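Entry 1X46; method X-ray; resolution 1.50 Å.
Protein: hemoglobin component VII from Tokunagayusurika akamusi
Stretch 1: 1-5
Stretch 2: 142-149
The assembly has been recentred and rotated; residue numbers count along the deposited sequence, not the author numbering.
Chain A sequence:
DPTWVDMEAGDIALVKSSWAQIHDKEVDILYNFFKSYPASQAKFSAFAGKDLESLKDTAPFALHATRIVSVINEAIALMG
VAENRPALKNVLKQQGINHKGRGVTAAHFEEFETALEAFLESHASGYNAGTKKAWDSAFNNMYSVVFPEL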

# COMPACT_ATOMS: atom_id res chain seq x y z
N ASP A 1 0.03 -11.28 15.72
CA ASP A 1 0.30 -10.27 14.66
C ASP A 1 1.77 -9.86 14.69
O ASP A 1 2.47 -10.17 15.66
CB ASP A 1 -0.59 -9.05 14.85
CG ASP A 1 -2.06 -9.37 14.69
OD1 ASP A 1 -2.40 -10.21 13.82
OD2 ASP A 1 -2.95 -8.83 15.37
N PRO A 2 2.27 -9.21 13.64
CA PRO A 2 3.68 -8.83 13.59
C PRO A 2 4.09 -7.89 14.71
O PRO A 2 3.26 -7.23 15.35
CB PRO A 2 3.81 -8.16 12.22
CG PRO A 2 2.68 -8.85 11.42
CD PRO A 2 1.57 -8.86 12.39
N THR A 3 5.38 -7.91 14.97
CA THR A 3 6.04 -7.08 15.97
C THR A 3 6.84 -6.02 15.23
O THR A 3 7.56 -6.32 14.26
CB THR A 3 6.94 -7.99 16.84
OG1 THR A 3 6.12 -8.95 17.53
CG2 THR A 3 7.62 -7.20 17.96
N TRP A 4 6.73 -4.76 15.64
CA TRP A 4 7.53 -3.70 15.04
C TRP A 4 9.05 -3.92 15.24
O TRP A 4 9.50 -4.22 16.34
CB TRP A 4 7.10 -2.35 15.62
CG TRP A 4 7.72 -1.13 15.00
CD1 TRP A 4 9.01 -0.70 15.14
CD2 TRP A 4 7.06 -0.15 14.17
NE1 TRP A 4 9.19 0.49 14.47
CE2 TRP A 4 8.02 0.84 13.85
CE3 TRP A 4 5.76 -0.01 13.68
CZ2 TRP A 4 7.71 1.97 13.05
CZ3 TRP A 4 5.45 1.11 12.85
CH2 TRP A 4 6.42 2.10 12.57
N VAL A 5 9.80 -3.83 14.15
CA VAL A 5 11.26 -3.95 14.16
C VAL A 5 11.73 -2.71 13.40
O VAL A 5 11.48 -2.58 12.20
CB VAL A 5 11.73 -5.29 13.46
CG1 VAL A 5 13.26 -5.35 13.26
CG2 VAL A 5 11.25 -6.52 14.22
N MET A 142 4.08 -1.72 9.28
CA MET A 142 2.69 -1.30 9.04
C MET A 142 1.71 -2.29 9.69
O MET A 142 0.77 -1.89 10.41
CB MET A 142 2.41 -1.19 7.53
CG MET A 142 0.94 -1.04 7.19
SD MET A 142 0.73 -1.28 5.36
CE MET A 142 -0.99 -1.77 5.29
N TYR A 143 1.89 -3.58 9.42
CA TYR A 143 1.02 -4.62 9.94
C TYR A 143 1.00 -4.69 11.46
O TYR A 143 -0.02 -5.00 12.06
CB TYR A 143 1.42 -6.00 9.38
CG TYR A 143 1.31 -6.12 7.87
CD1 TYR A 143 0.52 -5.25 7.12
CD2 TYR A 143 2.04 -7.11 7.19
CE1 TYR A 143 0.44 -5.39 5.75
CE2 TYR A 143 1.96 -7.24 5.82
CZ TYR A 143 1.16 -6.37 5.11
OH TYR A 143 1.06 -6.46 3.73
N SER A 144 2.14 -4.40 12.09
CA SER A 144 2.21 -4.47 13.53
C SER A 144 1.21 -3.51 14.20
O SER A 144 0.73 -3.77 15.29
CB SER A 144 3.64 -4.21 14.01
OG SER A 144 3.98 -2.85 13.91
N VAL A 145 0.90 -2.42 13.50
CA VAL A 145 -0.02 -1.41 13.99
C VAL A 145 -1.41 -1.57 13.39
O VAL A 145 -2.41 -1.34 14.06
CB VAL A 145 0.55 0.00 13.72
CG1 VAL A 145 -0.48 1.08 13.98
CG2 VAL A 145 1.80 0.23 14.56
N VAL A 146 -1.46 -1.96 12.12
CA VAL A 146 -2.75 -2.10 11.42
C VAL A 146 -3.51 -3.37 11.80
O VAL A 146 -4.71 -3.31 12.06
CB VAL A 146 -2.57 -1.99 9.89
CG1 VAL A 146 -3.83 -2.42 9.09
CG2 VAL A 146 -2.17 -0.59 9.51
N PHE A 147 -2.84 -4.52 11.85
CA PHE A 147 -3.52 -5.79 12.13
C PHE A 147 -4.33 -5.82 13.44
O PHE A 147 -5.46 -6.30 13.42
CB PHE A 147 -2.59 -7.02 12.04
CG PHE A 147 -2.18 -7.40 10.61
CD1 PHE A 147 -2.53 -6.63 9.50
CD2 PHE A 147 -1.40 -8.54 10.42
CE1 PHE A 147 -2.11 -7.02 8.21
CE2 PHE A 147 -0.97 -8.92 9.15
CZ PHE A 147 -1.33 -8.15 8.04
N PRO A 148 -3.80 -5.28 14.54
CA PRO A 148 -4.58 -5.22 15.80
C PRO A 148 -5.85 -4.38 15.70
O PRO A 148 -6.73 -4.54 16.56
CB PRO A 148 -3.60 -4.56 16.78
CG PRO A 148 -2.23 -4.86 16.23
CD PRO A 148 -2.44 -4.73 14.73
N GLU A 149 -5.98 -3.53 14.67
CA GLU A 149 -7.18 -2.73 14.49
C GLU A 149 -8.21 -3.42 13.62
O GLU A 149 -9.32 -2.92 13.49
CB GLU A 149 -6.86 -1.37 13.85
CG GLU A 149 -5.84 -0.51 14.57
CD GLU A 149 -6.29 -0.07 15.95
OE1 GLU A 149 -7.52 -0.07 16.26
OE2 GLU A 149 -5.40 0.27 16.75
O HOH W 1 0.81 -6.32 16.12

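Residues 1-5, an extended N-terminal segment without regular secondary structure, lie against the helix that runs through 142-146 and the 3-10 segment 147-149, burying 364 Å² summed over both sides. The CA atoms come nearest at Pro2 and Ser144, 4.6 Å apart. No direct hydrogen bond crosses the contact, so it rests on packing and one water.

Met142 stays out of contact, its CA-to-CB bond pointing away; its O accepts from Val146 N at 2.8 Å, a helical bond. Tyr143 points its CA-to-CB bond toward the segment, and its CB lies 3.7 Å from Pro2 CG, an apolar contact, while its ring leads away.

Ser144 is the most covered residue. Its CB lies 3.3 Å from Pro2 O, and its CA makes a CA-H...O contact with the same oxygen (3.5 Å, 130° at H). Water 1 donates to Pro2 O and to Ser144 O, both at 2.7 Å, joining two carbonyls that cannot bond each other. Ser144 OG sits at the edge of the Trp4 ring, 3.4 Å from CE3.

Val145 CG2 approaches Trp4 CE3 obliquely at 4.1 Å. Phe147 CD2 packs against Pro2 CD at 3.6 Å, and Phe147 CB lies 3.6 Å from Asp1 CG. Asp1 OD2 remains 3.7 Å from Pro148 N, a proline nitrogen with no hydrogen to donate.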